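Local coordinates for alpha-1,3-glucanase (Bacillus circulans, PDB 5ZRU), which hydrolyses alpha-1,3-glucan as a family GH87 glycoside hydrolase, this chain being the catalytic unit of a longer protein that probably also binds carbohydrate, at residues F137-W142 with R345-L350; I282-N287 with V314-F319; G539-T544 with N559-P564. All coordinates share one frame; numbering follows the deposited sequence.

Contact 1: residues F137-W142 with R345-L350; sequences FDEVHW and RIRNNL. With PE5 (3,6,9,12,15,18,21,24-octaoxahexacosan-1-ol), chain C.
Glu-139 OE2 is gripped twice: it takes a hydrogen bond from a water at 2.8 Å and forms a salt bridge with Arg-371 NH1. That water also donates to Asn-348 OD1, which is 2.9 Å from the water oxygen, so it bridges segment 137-142 and the turn that follows strand 345-347. The other carboxylate oxygen carries the direct link, a salt bridge from Arg-347 NH1 to Glu-139 OE1 at 3.0 Å. This bond uses the syn lone pair of OE1 but is far from straight, with 137° at the hydrogen, and OE1 is tilted 29° out of the guanidinium plane. The two side chains meet at about a right angle. Arg-347 runs extended from CG to NE, and its NE is held by Ser-369 OG.

Asn-348 lies across the Glu-139 stem, its ND2 3.6 Å from Glu-139 CB. This is van der Waals contact, for the amide is used otherwise: ND2 donates to Glu-317 OE1 and OD1 accepts from Asn-372 ND2. CG of Asp-138 lies anti to its own backbone N (chi1 -158°), beside the carbonyl carbon, and OD1 comes to 3.3 Å from Asn-348 CG. No hydrogen bond joins these two groups; OD1 instead accepts from His-318 NE2 and, weakly, from the backbone N of Glu-139. Further along the strand, His-141 has C11 of the bound polyether over one face of its ring.

All five touching residues are buried, and they join a strand of catalytic domain D1 to domain D2. A carboxylate set between two arginines is likely to stay ionised. Direct linkage across the contact is a single salt bridge, supplemented by one shared water and by Asn-372 ND2, which bonds both Phe-137 O and Asn-348 OD1.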
loop_
_atom_site.group_PDB
_atom_site.type_symbol
_atom_site.label_atom_id
_atom_site.label_comp_id
_atom_site.label_asym_id
_atom_site.label_seq_id
_atom_site.Cartn_x
_atom_site.Cartn_y
_atom_site.Cartn_z
ATOM N N PHE A 137 -12.811 2.330 1.660
ATOM C CA PHE A 137 -12.760 0.887 1.833
ATOM C C PHE A 137 -11.697 0.502 2.861
ATOM O O PHE A 137 -10.752 1.250 3.133
ATOM C CB PHE A 137 -12.504 0.178 0.492
ATOM C CG PHE A 137 -13.720 0.114 -0.403
ATOM C CD1 PHE A 137 -14.067 1.195 -1.209
ATOM C CD2 PHE A 137 -14.522 -1.022 -0.423
ATOM C CE1 PHE A 137 -15.199 1.145 -2.030
ATOM C CE2 PHE A 137 -15.664 -1.088 -1.236
ATOM C CZ PHE A 137 -16.002 -0.009 -2.043
ATOM N N ASP A 138 -11.883 -0.679 3.444
ATOM C CA ASP A 138 -10.982 -1.222 4.453
ATOM C C ASP A 138 -11.021 -2.739 4.324
ATOM O O ASP A 138 -11.770 -3.284 3.511
ATOM C CB ASP A 138 -11.388 -0.762 5.865
ATOM C CG ASP A 138 -10.231 -0.824 6.870
ATOM O OD1 ASP A 138 -9.115 -1.243 6.502
ATOM O OD2 ASP A 138 -10.441 -0.449 8.041
ATOM N N GLU A 139 -10.230 -3.432 5.144
ATOM C CA GLU A 139 -10.207 -4.889 5.105
ATOM C C GLU A 139 -10.324 -5.458 6.508
ATOM O O GLU A 139 -9.996 -4.793 7.498
ATOM C CB GLU A 139 -8.923 -5.418 4.436
ATOM C CG GLU A 139 -8.855 -5.069 2.961
ATOM C CD GLU A 139 -7.651 -5.665 2.268
ATOM O OE1 GLU A 139 -6.882 -6.413 2.902
ATOM O OE2 GLU A 139 -7.468 -5.361 1.086
ATOM N N VAL A 140 -10.842 -6.686 6.578
ATOM C CA VAL A 140 -10.760 -7.525 7.768
ATOM C C VAL A 140 -10.385 -8.916 7.284
ATOM O O VAL A 140 -10.523 -9.238 6.102
ATOM C CB VAL A 140 -12.070 -7.585 8.594
ATOM C CG1 VAL A 140 -12.347 -6.241 9.267
ATOM C CG2 VAL A 140 -13.251 -8.000 7.716
ATOM N N HIS A 141 -9.883 -9.740 8.201
ATOM C CA HIS A 141 -9.635 -11.137 7.862
ATOM C C HIS A 141 -10.025 -12.015 9.039
ATOM O O HIS A 141 -10.084 -11.565 10.184
ATOM C CB HIS A 141 -8.174 -11.382 7.427
ATOM C CG HIS A 141 -7.148 -11.142 8.497
ATOM N ND1 HIS A 141 -6.681 -9.884 8.817
ATOM C CD2 HIS A 141 -6.462 -12.009 9.285
ATOM C CE1 HIS A 141 -5.768 -9.983 9.769
ATOM N NE2 HIS A 141 -5.621 -11.261 10.075
ATOM N N TRP A 142 -10.323 -13.277 8.738
ATOM C CA TRP A 142 -10.709 -14.232 9.771
ATOM C C TRP A 142 -10.388 -15.630 9.267
ATOM O O TRP A 142 -10.138 -15.836 8.080
ATOM C CB TRP A 142 -12.197 -14.104 10.132
ATOM C CG TRP A 142 -13.141 -14.457 8.993
ATOM C CD1 TRP A 142 -13.644 -15.694 8.702
ATOM C CD2 TRP A 142 -13.681 -13.565 8.008
ATOM N NE1 TRP A 142 -14.462 -15.629 7.601
ATOM C CE2 TRP A 142 -14.509 -14.333 7.157
ATOM C CE3 TRP A 142 -13.555 -12.190 7.769
ATOM C CZ2 TRP A 142 -15.197 -13.776 6.083
ATOM C CZ3 TRP A 142 -14.240 -11.635 6.697
ATOM C CH2 TRP A 142 -15.060 -12.426 5.870
ATOM N N ARG A 345 2.226 -7.952 3.421
ATOM C CA ARG A 345 0.940 -7.347 3.090
ATOM C C ARG A 345 0.877 -6.029 3.844
ATOM O O ARG A 345 0.822 -6.012 5.077
ATOM C CB ARG A 345 -0.211 -8.278 3.463
ATOM C CG ARG A 345 -0.079 -9.651 2.778
ATOM C CD ARG A 345 -1.127 -10.668 3.267
ATOM N NE ARG A 345 -0.721 -12.037 2.918
ATOM C CZ ARG A 345 -1.557 -13.071 2.840
ATOM N NH1 ARG A 345 -2.843 -12.895 3.082
ATOM N NH2 ARG A 345 -1.111 -14.282 2.504
ATOM N N ILE A 346 0.935 -4.930 3.112
ATOM C CA ILE A 346 1.084 -3.609 3.705
ATOM C C ILE A 346 -0.090 -2.808 3.169
ATOM O O ILE A 346 -0.087 -2.399 2.002
ATOM C CB ILE A 346 2.432 -2.971 3.355
ATOM C CG1 ILE A 346 3.577 -3.909 3.773
ATOM C CG2 ILE A 346 2.561 -1.595 4.021
ATOM C CD1 ILE A 346 4.932 -3.624 3.078
ATOM N N ARG A 347 -1.128 -2.641 3.988
ATOM C CA ARG A 347 -2.430 -2.257 3.453
ATOM C C ARG A 347 -3.141 -1.288 4.379
ATOM O O ARG A 347 -2.912 -1.281 5.589
ATOM C CB ARG A 347 -3.335 -3.481 3.238
ATOM C CG ARG A 347 -2.721 -4.588 2.366
ATOM C CD ARG A 347 -3.746 -5.707 2.153
ATOM N NE ARG A 347 -3.246 -6.783 1.292
ATOM C CZ ARG A 347 -3.716 -8.025 1.323
ATOM N NH1 ARG A 347 -4.695 -8.327 2.179
ATOM N NH2 ARG A 347 -3.215 -8.967 0.511
ATOM N N ASN A 348 -4.009 -0.461 3.794
ATOM C CA ASN A 348 -4.946 0.350 4.579
ATOM C C ASN A 348 -4.229 1.250 5.579
ATOM O O ASN A 348 -4.695 1.450 6.701
ATOM C CB ASN A 348 -5.954 -0.548 5.304
ATOM C CG ASN A 348 -6.547 -1.583 4.404
ATOM O OD1 ASN A 348 -7.113 -1.257 3.359
ATOM N ND2 ASN A 348 -6.413 -2.852 4.790
ATOM N N ASN A 349 -3.092 1.807 5.182
ATOM C CA ASN A 349 -2.423 2.801 6.003
ATOM C C ASN A 349 -2.823 4.203 5.543
ATOM O O ASN A 349 -3.246 4.413 4.396
ATOM C CB ASN A 349 -0.904 2.619 5.947
ATOM C CG ASN A 349 -0.478 1.229 6.387
ATOM O OD1 ASN A 349 -0.478 0.919 7.584
ATOM N ND2 ASN A 349 -0.124 0.372 5.414
ATOM N N LEU A 350 -2.716 5.156 6.478
ATOM C CA LEU A 350 -3.192 6.521 6.248
ATOM C C LEU A 350 -2.286 7.311 5.311
ATOM O O LEU A 350 -2.713 8.345 4.783
ATOM C CB LEU A 350 -3.322 7.258 7.588
ATOM C CG LEU A 350 -4.452 6.728 8.475
ATOM C CD1 LEU A 350 -4.201 7.019 9.938
ATOM C CD2 LEU A 350 -5.809 7.321 8.036
HETATM C C48 PE5 C . -8.271 -1.699 19.557
HETATM C C50 PE5 C . -8.563 -0.933 18.262
HETATM O O1 PE5 C . -9.929 -0.621 18.185
HETATM C C1 PE5 C . -10.298 0.145 17.070
HETATM C C2 PE5 C . -11.821 0.261 16.970
HETATM O O2 PE5 C . -12.376 -1.002 16.735
HETATM C C3 PE5 C . -13.774 -1.069 16.766
HETATM C C4 PE5 C . -14.226 -2.520 16.559
HETATM O O3 PE5 C . -13.706 -3.016 15.355
HETATM C C5 PE5 C . -14.106 -4.309 14.985
HETATM C C6 PE5 C . -12.892 -5.151 14.568
HETATM O O4 PE5 C . -12.596 -5.013 13.201
HETATM C C7 PE5 C . -11.232 -4.942 12.872
HETATM C C8 PE5 C . -10.471 -6.124 13.475
HETATM O O5 PE5 C . -9.104 -5.857 13.448
HETATM C C9 PE5 C . -8.317 -6.735 14.206
HETATM C C10 PE5 C . -7.586 -7.675 13.258
HETATM O O6 PE5 C . -7.848 -8.996 13.626
HETATM C C11 PE5 C . -7.643 -9.937 12.613
HETATM C C12 PE5 C . -8.229 -11.282 13.020
HETATM O O7 PE5 C . -7.170 -12.186 13.069
HETATM C C13 PE5 C . -7.455 -13.463 12.578
HETATM C C14 PE5 C . -6.507 -14.455 13.247
HETATM O O8 PE5 C . -6.299 -14.037 14.566
HETATM C C15 PE5 C . -5.390 -14.802 15.316
HETATM C C16 PE5 C . -6.124 -15.450 16.499
HETATM O O52 PE5 C . -5.785 -14.819 17.703
HETATM O O HOH W 1 -8.003 -2.594 0.961
#

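Contact 2: residues I282-N287 with V314-F319; sequences IYMNSN and VWVEHF. With PE5 (3,6,9,12,15,18,21,24-octaoxahexacosan-1-ol), chain C.
Strands 282-285 and 314-317 run parallel, their axes 4.6 Å apart and their directions 6° apart, and backbone bonds such as Met-284 N to Trp-315 O at 2.7 Å fix Tyr-283 beside Trp-315 and Met-284 beside Val-316. Tyr-283 brings its ring edge to the face of the Trp-315 five-membered ring in a T-shaped pair, planes at 88°, with CD1 3.6 Å from Trp-315 CG. CG of Tyr-283 is anti to its backbone N, beside the carbonyl carbon, which sets the root of the ring near Trp-315 O. Its hydroxyl continues to Glu-317, donating to OE2 at 2.5 Å on the anti lone pair, while Glu-317 OE1 accepts from Asn-348 ND2. A phenylalanine in place of Tyr-283 would probably leave Glu-317 OE2 without its hydroxyl donor and the carboxylate, still bonded to Asn-348 through OE1, less firmly fixed.

At the C-terminal end of the strands, His-318 ND1 donates to Asn-285 OD1 at 2.7 Å, nearly in the imidazole plane. Ser-286 OG gives its proton to His-318 O at 2.6 Å from 54° above the carbonyl plane, and Ser-286 CB sits over the Phe-319 face in a CH-pi contact, 4.0 Å from the centroid. On the other side of the strands, Met-284 CB and Val-316 CG1 lie 3.8 Å apart, side by side, and both residues touch Phe-301. An apolar inner face and a polar, aromatic outer one on stacked parallel strands are as expected of a right-handed beta-helix of the pectate-lyase-like clan.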
loop_
_atom_site.group_PDB
_atom_site.type_symbol
_atom_site.label_atom_id
_atom_site.label_comp_id
_atom_site.label_asym_id
_atom_site.label_seq_id
_atom_site.Cartn_x
_atom_site.Cartn_y
_atom_site.Cartn_z
ATOM N N ILE A 282 4.222 -12.074 11.550
ATOM C CA ILE A 282 3.394 -11.373 12.521
ATOM C C ILE A 282 2.404 -10.513 11.759
ATOM O O ILE A 282 2.753 -9.923 10.729
ATOM C CB ILE A 282 4.272 -10.517 13.459
ATOM C CG1 ILE A 282 5.022 -11.426 14.437
ATOM C CG2 ILE A 282 3.461 -9.465 14.205
ATOM C CD1 ILE A 282 6.264 -10.808 14.999
ATOM N N TYR A 283 1.165 -10.467 12.244
ATOM C CA TYR A 283 0.195 -9.452 11.849
ATOM C C TYR A 283 0.200 -8.326 12.880
ATOM O O TYR A 283 0.243 -8.586 14.085
ATOM C CB TYR A 283 -1.209 -10.057 11.734
ATOM C CG TYR A 283 -2.295 -9.020 11.624
ATOM C CD1 TYR A 283 -2.608 -8.438 10.399
ATOM C CD2 TYR A 283 -3.013 -8.615 12.749
ATOM C CE1 TYR A 283 -3.602 -7.474 10.294
ATOM C CE2 TYR A 283 -4.007 -7.643 12.650
ATOM C CZ TYR A 283 -4.299 -7.085 11.425
ATOM O OH TYR A 283 -5.292 -6.128 11.325
ATOM N N MET A 284 0.148 -7.069 12.415
ATOM C CA MET A 284 0.104 -5.925 13.325
ATOM C C MET A 284 -1.019 -4.979 12.927
ATOM O O MET A 284 -1.248 -4.738 11.740
ATOM C CB MET A 284 1.421 -5.121 13.331
ATOM C CG MET A 284 2.661 -5.927 13.669
ATOM S SD MET A 284 3.903 -4.875 14.463
ATOM C CE MET A 284 3.939 -3.464 13.345
ATOM N N ASN A 285 -1.681 -4.414 13.933
ATOM C CA ASN A 285 -2.764 -3.469 13.747
ATOM C C ASN A 285 -2.583 -2.325 14.735
ATOM O O ASN A 285 -1.999 -2.503 15.808
ATOM C CB ASN A 285 -4.114 -4.157 13.963
ATOM C CG ASN A 285 -5.288 -3.263 13.636
ATOM O OD1 ASN A 285 -5.224 -2.457 12.721
ATOM N ND2 ASN A 285 -6.367 -3.399 14.399
ATOM N N SER A 286 -3.094 -1.153 14.373
ATOM C CA SER A 286 -3.000 0.042 15.195
ATOM C C SER A 286 -4.296 0.299 15.960
ATOM O O SER A 286 -5.281 -0.426 15.840
ATOM C CB SER A 286 -2.719 1.262 14.323
ATOM O OG SER A 286 -3.942 1.638 13.704
ATOM N N ASN A 287 -4.300 1.381 16.743
ATOM C CA ASN A 287 -5.536 2.042 17.150
ATOM C C ASN A 287 -5.563 3.471 16.614
ATOM O O ASN A 287 -5.981 4.414 17.299
ATOM C CB ASN A 287 -5.718 2.036 18.670
ATOM C CG ASN A 287 -7.141 2.375 19.071
ATOM O OD1 ASN A 287 -8.055 2.280 18.244
ATOM N ND2 ASN A 287 -7.343 2.767 20.333
ATOM N N VAL A 314 5.176 -10.301 6.912
ATOM C CA VAL A 314 4.383 -9.575 7.894
ATOM C C VAL A 314 3.135 -9.037 7.204
ATOM O O VAL A 314 3.058 -8.928 5.976
ATOM C CB VAL A 314 5.169 -8.430 8.579
ATOM C CG1 VAL A 314 6.339 -8.979 9.409
ATOM C CG2 VAL A 314 5.653 -7.382 7.552
ATOM N N TRP A 315 2.150 -8.696 8.027
ATOM C CA TRP A 315 0.858 -8.186 7.582
ATOM C C TRP A 315 0.563 -6.995 8.485
ATOM O O TRP A 315 0.365 -7.173 9.690
ATOM C CB TRP A 315 -0.211 -9.275 7.704
ATOM C CG TRP A 315 -1.529 -8.998 7.034
ATOM C CD1 TRP A 315 -1.967 -7.807 6.522
ATOM C CD2 TRP A 315 -2.580 -9.946 6.808
ATOM N NE1 TRP A 315 -3.227 -7.963 5.980
ATOM C CE2 TRP A 315 -3.620 -9.269 6.144
ATOM C CE3 TRP A 315 -2.739 -11.309 7.104
ATOM C CZ2 TRP A 315 -4.812 -9.906 5.772
ATOM C CZ3 TRP A 315 -3.920 -11.946 6.723
ATOM C CH2 TRP A 315 -4.935 -11.244 6.060
ATOM N N VAL A 316 0.601 -5.777 7.938
ATOM C CA VAL A 316 0.458 -4.572 8.756
ATOM C C VAL A 316 -0.551 -3.635 8.109
ATOM O O VAL A 316 -0.561 -3.457 6.884
ATOM C CB VAL A 316 1.804 -3.848 8.994
ATOM C CG1 VAL A 316 2.755 -4.762 9.756
ATOM C CG2 VAL A 316 2.420 -3.367 7.675
ATOM N N GLU A 317 -1.421 -3.053 8.934
ATOM C CA GLU A 317 -2.437 -2.159 8.405
ATOM C C GLU A 317 -2.833 -1.121 9.445
ATOM O O GLU A 317 -2.645 -1.309 10.649
ATOM C CB GLU A 317 -3.679 -2.930 7.917
ATOM C CG GLU A 317 -4.338 -3.854 8.909
ATOM C CD GLU A 317 -5.481 -4.678 8.285
ATOM O OE1 GLU A 317 -5.812 -4.469 7.097
ATOM O OE2 GLU A 317 -6.043 -5.541 8.993
ATOM N N HIS A 318 -3.400 -0.020 8.943
ATOM C CA HIS A 318 -3.989 1.051 9.742
ATOM C C HIS A 318 -2.953 1.888 10.478
ATOM O O HIS A 318 -3.291 2.603 11.432
ATOM C CB HIS A 318 -5.033 0.502 10.724
ATOM C CG HIS A 318 -6.072 -0.343 10.064
ATOM N ND1 HIS A 318 -6.582 -1.486 10.641
ATOM C CD2 HIS A 318 -6.693 -0.212 8.868
ATOM C CE1 HIS A 318 -7.472 -2.027 9.826
ATOM N NE2 HIS A 318 -7.560 -1.270 8.746
ATOM N N PHE A 319 -1.698 1.849 10.050
ATOM C CA PHE A 319 -0.695 2.722 10.645
ATOM C C PHE A 319 -0.591 4.014 9.847
ATOM O O PHE A 319 -1.213 4.174 8.797
ATOM C CB PHE A 319 0.653 1.999 10.727
ATOM C CG PHE A 319 0.653 0.870 11.724
ATOM C CD1 PHE A 319 0.934 1.115 13.062
ATOM C CD2 PHE A 319 0.312 -0.414 11.335
ATOM C CE1 PHE A 319 0.902 0.084 13.998
ATOM C CE2 PHE A 319 0.285 -1.456 12.253
ATOM C CZ PHE A 319 0.571 -1.206 13.596
HETATM C C48 PE5 C . -8.271 -1.699 19.557
HETATM C C50 PE5 C . -8.563 -0.933 18.262
HETATM O O1 PE5 C . -9.929 -0.621 18.185
HETATM C C1 PE5 C . -10.298 0.145 17.070
HETATM C C2 PE5 C . -11.821 0.261 16.970
HETATM O O2 PE5 C . -12.376 -1.002 16.735
HETATM C C3 PE5 C . -13.774 -1.069 16.766
HETATM C C4 PE5 C . -14.226 -2.520 16.559
HETATM O O3 PE5 C . -13.706 -3.016 15.355
HETATM C C5 PE5 C . -14.106 -4.309 14.985
HETATM C C6 PE5 C . -12.892 -5.151 14.568
HETATM O O4 PE5 C . -12.596 -5.013 13.201
HETATM C C7 PE5 C . -11.232 -4.942 12.872
HETATM C C8 PE5 C . -10.471 -6.124 13.475
HETATM O O5 PE5 C . -9.104 -5.857 13.448
HETATM C C9 PE5 C . -8.317 -6.735 14.206
HETATM C C10 PE5 C . -7.586 -7.675 13.258
HETATM O O6 PE5 C . -7.848 -8.996 13.626
HETATM C C11 PE5 C . -7.643 -9.937 12.613
HETATM C C12 PE5 C . -8.229 -11.282 13.020
HETATM O O7 PE5 C . -7.170 -12.186 13.069
HETATM C C13 PE5 C . -7.455 -13.463 12.578
HETATM C C14 PE5 C . -6.507 -14.455 13.247
HETATM O O8 PE5 C . -6.299 -14.037 14.566
HETATM C C15 PE5 C . -5.390 -14.802 15.316
HETATM C C16 PE5 C . -6.124 -15.450 16.499
HETATM O O52 PE5 C . -5.785 -14.819 17.703
#

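Contact 3: residues G539-T544 with N559-P564; sequences GAAIYT and NDIAHP
This is a contact between two successive corners of the beta-helix near its C-terminal end: residues 539-541 lead into strand 542-544, and residues 561-564 lead from strand 550-561 towards strand 567-568, which pairs with 542-544. One backbone hydrogen bond supports it, His-563 N to Gly-539 O at 2.9 Å. It is bent, with 134° at the hydrogen, and the donor is tilted 31° from the carbonyl plane.

Small and branched side chains complete the packing. Ala-540 CB meets His-563 CB at 3.7 Å, with His-563 CG next nearest: anti to its backbone N (chi1 -162°), CG is set 4.1 Å from Ala-540 CB. His-563 ND1 is hydrogen-bonded to Asn-565 N, and the ring meets Phe-568. Ile-561 turns both branches to the other corner: CG2 reaches Ala-541 N at 3.6 Å, and CD1 reaches Ala-541 CB at 4.1 Å. Ile-520 touches both of these residues, adding a side chain of the preceding coil. The parallel pairing of strands 542-544 and 567-568, the 4.8 Å between the CA atoms of Ala-540 and His-563, and the corner the chain turns at 560 together fit adjacent coils of a parallel beta-helix.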
loop_
_atom_site.group_PDB
_atom_site.type_symbol
_atom_site.label_atom_id
_atom_site.label_comp_id
_atom_site.label_asym_id
_atom_site.label_seq_id
_atom_site.Cartn_x
_atom_site.Cartn_y
_atom_site.Cartn_z
ATOM N N GLY A 539 -8.193 12.530 -22.836
ATOM C CA GLY A 539 -6.940 11.914 -22.429
ATOM C C GLY A 539 -6.173 11.382 -23.629
ATOM O O GLY A 539 -6.752 10.817 -24.562
ATOM N N ALA A 540 -4.859 11.567 -23.601
ATOM C CA ALA A 540 -3.975 11.186 -24.691
ATOM C C ALA A 540 -3.037 10.049 -24.288
ATOM O O ALA A 540 -2.903 9.693 -23.114
ATOM C CB ALA A 540 -3.145 12.389 -25.152
ATOM N N ALA A 541 -2.351 9.499 -25.294
ATOM C CA ALA A 541 -1.261 8.565 -25.020
ATOM C C ALA A 541 -0.088 9.268 -24.346
ATOM O O ALA A 541 0.471 8.766 -23.364
ATOM C CB ALA A 541 -0.798 7.896 -26.311
ATOM N N ILE A 542 0.324 10.417 -24.881
ATOM C CA ILE A 542 1.435 11.188 -24.337
ATOM C C ILE A 542 1.006 12.643 -24.243
ATOM O O ILE A 542 0.470 13.197 -25.209
ATOM C CB ILE A 542 2.705 11.059 -25.201
ATOM C CG1 ILE A 542 3.067 9.580 -25.394
ATOM C CG2 ILE A 542 3.856 11.834 -24.578
ATOM C CD1 ILE A 542 4.159 9.339 -26.455
ATOM N N TYR A 543 1.304 13.266 -23.108
ATOM C CA TYR A 543 0.840 14.604 -22.761
ATOM C C TYR A 543 1.987 15.376 -22.138
ATOM O O TYR A 543 2.642 14.871 -21.228
ATOM C CB TYR A 543 -0.339 14.491 -21.777
ATOM C CG TYR A 543 -0.819 15.760 -21.106
ATOM C CD1 TYR A 543 -1.140 16.896 -21.844
ATOM C CD2 TYR A 543 -1.024 15.790 -19.729
ATOM C CE1 TYR A 543 -1.614 18.053 -21.212
ATOM C CE2 TYR A 543 -1.500 16.927 -19.095
ATOM C CZ TYR A 543 -1.795 18.053 -19.842
ATOM O OH TYR A 543 -2.285 19.166 -19.202
ATOM N N THR A 544 2.244 16.594 -22.617
ATOM C CA THR A 544 3.111 17.498 -21.877
ATOM C C THR A 544 2.410 18.837 -21.705
ATOM O O THR A 544 1.622 19.268 -22.555
ATOM C CB THR A 544 4.495 17.710 -22.541
ATOM O OG1 THR A 544 4.411 18.745 -23.527
ATOM C CG2 THR A 544 5.030 16.399 -23.184
ATOM N N ASN A 559 -3.606 2.076 -28.814
ATOM C CA ASN A 559 -4.936 1.599 -29.164
ATOM C C ASN A 559 -5.945 2.292 -28.263
ATOM O O ASN A 559 -5.664 2.509 -27.081
ATOM C CB ASN A 559 -5.041 0.075 -29.003
ATOM C CG ASN A 559 -6.371 -0.467 -29.488
ATOM O OD1 ASN A 559 -6.736 -0.287 -30.651
ATOM N ND2 ASN A 559 -7.105 -1.131 -28.599
ATOM N N ASP A 560 -7.096 2.670 -28.834
ATOM C CA ASP A 560 -8.241 3.173 -28.062
ATOM C C ASP A 560 -7.888 4.462 -27.312
ATOM O O ASP A 560 -8.200 4.631 -26.130
ATOM C CB ASP A 560 -8.757 2.090 -27.103
ATOM C CG ASP A 560 -10.051 2.480 -26.399
ATOM O OD1 ASP A 560 -10.809 3.324 -26.931
ATOM O OD2 ASP A 560 -10.298 1.951 -25.295
ATOM N N ILE A 561 -7.238 5.388 -28.016
ATOM C CA ILE A 561 -6.820 6.660 -27.433
ATOM C C ILE A 561 -7.939 7.684 -27.634
ATOM O O ILE A 561 -8.346 7.957 -28.770
ATOM C CB ILE A 561 -5.502 7.145 -28.060
ATOM C CG1 ILE A 561 -4.427 6.066 -27.928
ATOM C CG2 ILE A 561 -5.038 8.456 -27.405
ATOM C CD1 ILE A 561 -4.190 5.583 -26.478
ATOM N N ALA A 562 -8.443 8.255 -26.535
ATOM C CA ALA A 562 -9.509 9.252 -26.656
ATOM C C ALA A 562 -9.068 10.457 -27.488
ATOM O O ALA A 562 -9.830 10.946 -28.332
ATOM C CB ALA A 562 -9.979 9.705 -25.272
ATOM N N HIS A 563 -7.851 10.945 -27.276
ATOM C CA HIS A 563 -7.399 12.146 -27.983
ATOM C C HIS A 563 -7.163 11.829 -29.455
ATOM O O HIS A 563 -6.325 10.973 -29.765
ATOM C CB HIS A 563 -6.124 12.702 -27.350
ATOM C CG HIS A 563 -5.840 14.127 -27.716
ATOM N ND1 HIS A 563 -5.514 14.518 -28.999
ATOM C CD2 HIS A 563 -5.838 15.258 -26.968
ATOM C CE1 HIS A 563 -5.323 15.825 -29.024
ATOM N NE2 HIS A 563 -5.516 16.299 -27.806
ATOM N N PRO A 564 -7.861 12.488 -30.386
ATOM C CA PRO A 564 -7.717 12.131 -31.811
ATOM C C PRO A 564 -6.307 12.291 -32.357
ATOM O O PRO A 564 -5.972 11.636 -33.356
ATOM C CB PRO A 564 -8.697 13.084 -32.513
ATOM C CG PRO A 564 -8.921 14.208 -31.535
ATOM C CD PRO A 564 -8.834 13.573 -30.176
#

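Overall arrangement
From the N terminus, the chain builds the antiparallel strands of D1, 132-144 among them, then enters the beta-helix of D2. Contact 1 closes the long loop from 137-142 to 345-350, and contact 2, joining 282-287 to 314-319, is nested inside it. The two touch, their centres 8 Å apart: a backbone hydrogen bond, Arg-345 N to Val-314 O, pairs the neighbouring strands 345-347 and 310-317, and the bound polyether meets both contacts. Contact 3 opens later, in series, and closes a short loop near the C-terminal end of the helix, its centre about 40 Å from that of contact 2. Contact 1 ties domain to domain; contacts 2 and 3 each join successive coils within D2.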